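Local structure of ketosynthase (Streptomyces sp. MSC090213JE08, 6KXD) at residues E305-A308 with A309-P312; S317-P320 with S321-L324. The protein is one half of the ishigamide ketosynthase/chain length factor of a highly reducing type II polyketide synthase, which probably extends acyl-carrier-protein-bound chains. All coordinates share one frame; numbering follows the deposited sequence.

Contact 1 (E305-A308 with A309-P312); sequences EALA and ALVP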
loop_
_atom_site.group_PDB
_atom_site.type_symbol
_atom_site.label_atom_id
_atom_site.label_comp_id
_atom_site.label_asym_id
_atom_site.label_seq_id
_atom_site.Cartn_x
_atom_site.Cartn_y
_atom_site.Cartn_z
ATOM N N GLU B 305 4.084 28.814 -2.489
ATOM C CA GLU B 305 4.905 29.928 -1.911
ATOM C C GLU B 305 6.319 29.433 -1.581
ATOM O O GLU B 305 7.305 30.122 -1.809
ATOM C CB GLU B 305 4.237 30.543 -0.674
ATOM C CG GLU B 305 3.015 31.383 -1.001
ATOM C CD GLU B 305 3.240 32.390 -2.127
ATOM O OE1 GLU B 305 2.864 32.089 -3.295
ATOM O OE2 GLU B 305 3.818 33.462 -1.844
ATOM N N ALA B 306 6.420 28.237 -1.010
ATOM C CA ALA B 306 7.701 27.648 -0.607
ATOM C C ALA B 306 8.600 27.460 -1.836
ATOM O O ALA B 306 9.772 27.767 -1.785
ATOM C CB ALA B 306 7.494 26.359 0.133
ATOM N N LEU B 307 8.069 26.895 -2.924
ATOM C CA LEU B 307 8.863 26.649 -4.105
ATOM C C LEU B 307 9.198 27.948 -4.838
ATOM O O LEU B 307 10.260 28.062 -5.404
ATOM C CB LEU B 307 8.101 25.707 -5.050
ATOM C CG LEU B 307 8.152 24.264 -4.597
ATOM C CD1 LEU B 307 7.207 23.430 -5.440
ATOM C CD2 LEU B 307 9.577 23.725 -4.674
ATOM N N ALA B 308 8.283 28.908 -4.789
ATOM C CA ALA B 308 8.444 30.155 -5.490
ATOM C C ALA B 308 9.633 30.879 -4.874
ATOM O O ALA B 308 10.231 31.702 -5.513
ATOM C CB ALA B 308 7.186 30.987 -5.410
ATOM N N ALA B 309 9.946 30.563 -3.623
ATOM C CA ALA B 309 11.129 31.164 -2.948
ATOM C C ALA B 309 12.410 30.337 -3.142
ATOM O O ALA B 309 13.518 30.841 -3.080
ATOM C CB ALA B 309 10.824 31.296 -1.493
ATOM N N LEU B 310 12.247 29.034 -3.280
ATOM C CA LEU B 310 13.306 28.095 -3.236
ATOM C C LEU B 310 13.977 27.938 -4.600
ATOM O O LEU B 310 15.182 27.743 -4.626
ATOM C CB LEU B 310 12.783 26.744 -2.780
ATOM C CG LEU B 310 13.870 25.694 -2.618
ATOM C CD1 LEU B 310 14.557 25.875 -1.292
ATOM C CD2 LEU B 310 13.346 24.298 -2.766
ATOM N N VAL B 311 13.208 27.947 -5.695
ATOM C CA VAL B 311 13.785 27.666 -7.003
ATOM C C VAL B 311 13.776 28.921 -7.862
ATOM O O VAL B 311 13.070 29.896 -7.569
ATOM C CB VAL B 311 13.075 26.479 -7.692
ATOM C CG1 VAL B 311 13.193 25.228 -6.827
ATOM C CG2 VAL B 311 11.641 26.811 -8.000
ATOM N N PRO B 312 14.582 28.974 -8.949
ATOM C CA PRO B 312 14.541 30.118 -9.850
ATOM C C PRO B 312 13.107 30.330 -10.329
ATOM O O PRO B 312 12.427 29.305 -10.650
ATOM C CB PRO B 312 15.423 29.692 -11.024
ATOM C CG PRO B 312 16.350 28.698 -10.429
ATOM C CD PRO B 312 15.495 27.935 -9.442
HETATM O O HOH W 1 12.651 32.171 -6.380
#
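Leu307 and Val311 meet where the helix runs out, and the backbone bond between them, Val311 N to Leu307 O, is 3.0 Å long and nearly straight at 166°. The same carbonyl oxygen also receives a weak bond from Leu310 N, and Val311 lays its CG2 methyl 3.2 Å from Leu307 O. That methyl gets there because chi1 of -59° sets CG2 between its own backbone N and carbonyl carbon, with CG1 anti to that carbon. Val311 CG1 stands 4.5 Å from Leu307 CD2, and Leu310 CD2 comes to 4.3 Å of that same methyl. This is the closing turn of helix 298-310 in the thiolase-type fold: Val311 is the first residue to leave helical geometry. On the buried side, Leu307 rests on Leu356 and Cys358 of strand 354-360, Val311 touches strand 287-291, and Leu310 lies against helix 265-280. The other bonds across this turn, both from Ala309 N and both from Leu310 N, are weak. Ala308 and Ala309 sit on the looser, more exposed side, where a water bridges Ala308 O, still in the helix, and Val311 O just after it, donating to each at 2.6 Å.

Contact 2 (S317-P320 with S321-L324); sequences SRVP and SMEL. With ACT (acetate ion), chain E.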
loop_
_atom_site.group_PDB
_atom_site.type_symbol
_atom_site.label_atom_id
_atom_site.label_comp_id
_atom_site.label_asym_id
_atom_site.label_seq_id
_atom_site.Cartn_x
_atom_site.Cartn_y
_atom_site.Cartn_z
ATOM N N SER B 317 7.716 28.795 -14.370
ATOM C CA SER B 317 7.041 29.189 -15.603
ATOM C C SER B 317 7.334 28.204 -16.727
ATOM O O SER B 317 6.896 28.410 -17.820
ATOM C CB SER B 317 7.481 30.547 -16.058
ATOM O OG SER B 317 8.259 31.144 -15.067
ATOM N N ARG B 318 8.197 27.237 -16.462
ATOM C CA ARG B 318 8.668 26.347 -17.482
ATOM C C ARG B 318 7.569 25.346 -17.869
ATOM O O ARG B 318 7.501 24.911 -18.985
ATOM C CB ARG B 318 9.909 25.611 -16.970
ATOM C CG ARG B 318 10.768 25.042 -18.084
ATOM C CD ARG B 318 11.696 26.093 -18.640
ATOM N NE ARG B 318 12.710 26.382 -17.658
ATOM C CZ ARG B 318 13.524 27.425 -17.697
ATOM N NH1 ARG B 318 13.562 28.199 -18.768
ATOM N NH2 ARG B 318 14.302 27.684 -16.659
ATOM N N VAL B 319 6.738 24.961 -16.909
ATOM C CA VAL B 319 5.722 23.964 -17.121
ATOM C C VAL B 319 4.413 24.599 -16.706
ATOM O O VAL B 319 4.370 25.189 -15.638
ATOM C CB VAL B 319 5.996 22.718 -16.263
ATOM C CG1 VAL B 319 4.913 21.663 -16.410
ATOM C CG2 VAL B 319 7.363 22.146 -16.559
ATOM N N PRO B 320 3.310 24.444 -17.470
ATOM C CA PRO B 320 2.010 24.961 -17.028
ATOM C C PRO B 320 1.538 24.389 -15.688
ATOM O O PRO B 320 1.927 23.277 -15.314
ATOM C CB PRO B 320 1.088 24.566 -18.187
ATOM C CG PRO B 320 2.023 24.502 -19.385
ATOM C CD PRO B 320 3.278 23.865 -18.823
ATOM N N SER B 321 0.712 25.155 -14.977
ATOM C CA SER B 321 0.183 24.746 -13.673
ATOM C C SER B 321 -0.527 23.402 -13.842
ATOM O O SER B 321 -1.198 23.205 -14.819
ATOM C CB SER B 321 -0.762 25.730 -13.057
ATOM O OG SER B 321 -1.203 25.232 -11.791
ATOM N N MET B 322 -0.342 22.521 -12.861
ATOM C CA MET B 322 -1.102 21.275 -12.733
ATOM C C MET B 322 -2.574 21.583 -12.462
ATOM O O MET B 322 -3.405 20.734 -12.703
ATOM C CB MET B 322 -0.576 20.403 -11.591
ATOM C CG MET B 322 0.785 19.819 -11.866
ATOM S SD MET B 322 0.762 18.748 -13.325
ATOM C CE MET B 322 1.500 19.808 -14.560
ATOM N N GLU B 323 -2.903 22.805 -12.018
ATOM C CA GLU B 323 -4.328 23.233 -11.846
ATOM C C GLU B 323 -5.156 23.030 -13.119
ATOM O O GLU B 323 -6.322 22.844 -13.035
ATOM C CB GLU B 323 -4.433 24.717 -11.480
ATOM C CG GLU B 323 -4.361 24.966 -9.998
ATOM C CD GLU B 323 -4.220 26.434 -9.640
ATOM O OE1 GLU B 323 -4.009 26.720 -8.444
ATOM O OE2 GLU B 323 -4.304 27.280 -10.562
ATOM N N LEU B 324 -4.542 23.021 -14.299
ATOM C CA LEU B 324 -5.284 22.868 -15.532
ATOM C C LEU B 324 -5.966 21.486 -15.608
ATOM O O LEU B 324 -6.900 21.321 -16.383
ATOM C CB LEU B 324 -4.308 23.035 -16.697
ATOM C CG LEU B 324 -3.747 24.446 -16.893
ATOM C CD1 LEU B 324 -2.504 24.410 -17.775
ATOM C CD2 LEU B 324 -4.795 25.362 -17.511
HETATM C C ACT E . 16.680 30.514 -18.431
HETATM O O ACT E . 16.568 31.663 -18.903
HETATM O OXT ACT E . 16.015 30.205 -17.422
HETATM C CH3 ACT E . 17.643 29.529 -19.018
#
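An ST turn follows directly on the proline here, and Pro320 meets Leu324 beside it, ring CB against the CD1 methyl at 3.6 Å. Ser321 forms the turn with its OG anti to its own backbone nitrogen (chi1 -180°), from where OG accepts Glu323 N at 3.0 Å and 156° as the chain enters the 3-10 segment 322-324. Met322 doubles back, bent at chi2 and chi3, to bring its CE methyl 3.6 Å from Pro320 O and 4.3 Å from Val319 CG1; helix 332-344 and strand 287-291 pack against Val319 and Met322. At the other end, Arg318 holds an acetate ion, probably from the crystallisation liquor. The acetate OXT lies in the guanidinium plane, at its edge; Arg318 NH2 donates a hydrogen bond to OXT at 3.1 Å, while the one from NH1 is weak, 3.4 Å long. Trp288 steadies the guanidinium through its carbonyl oxygen, which takes NE, and through a cation-pi contact. A leucine in place of Arg318 would probably leave the acetate without its mate and the Trp288 carbonyl without the NE donor. With NH2 also salt-bridged to a phosphate ion, likewise probably from the liquor, the arginine probably offers a positive spot to small anions.

Overall arrangement
Contact 1 closes before contact 2 opens along the chain, and the short helix 313-316 comes between them, so the chain passes from the end of helix 298-310 into the loop that leads to helix 332-344. Their centres are 14 Å apart and their nearest atoms about 6 Å, without touching, on the same side of the chain's centre. Strand 287-291 joins them: Val311 packs on it from contact 1, Val319 and Met322 from contact 2. Contact 1 also leans on helix 265-280 and strand 354-360, contact 2 on helix 332-344. Contact 1 lies farther out, and the chain between helices 298-310 and 332-344 thus meets one strand at both contacts.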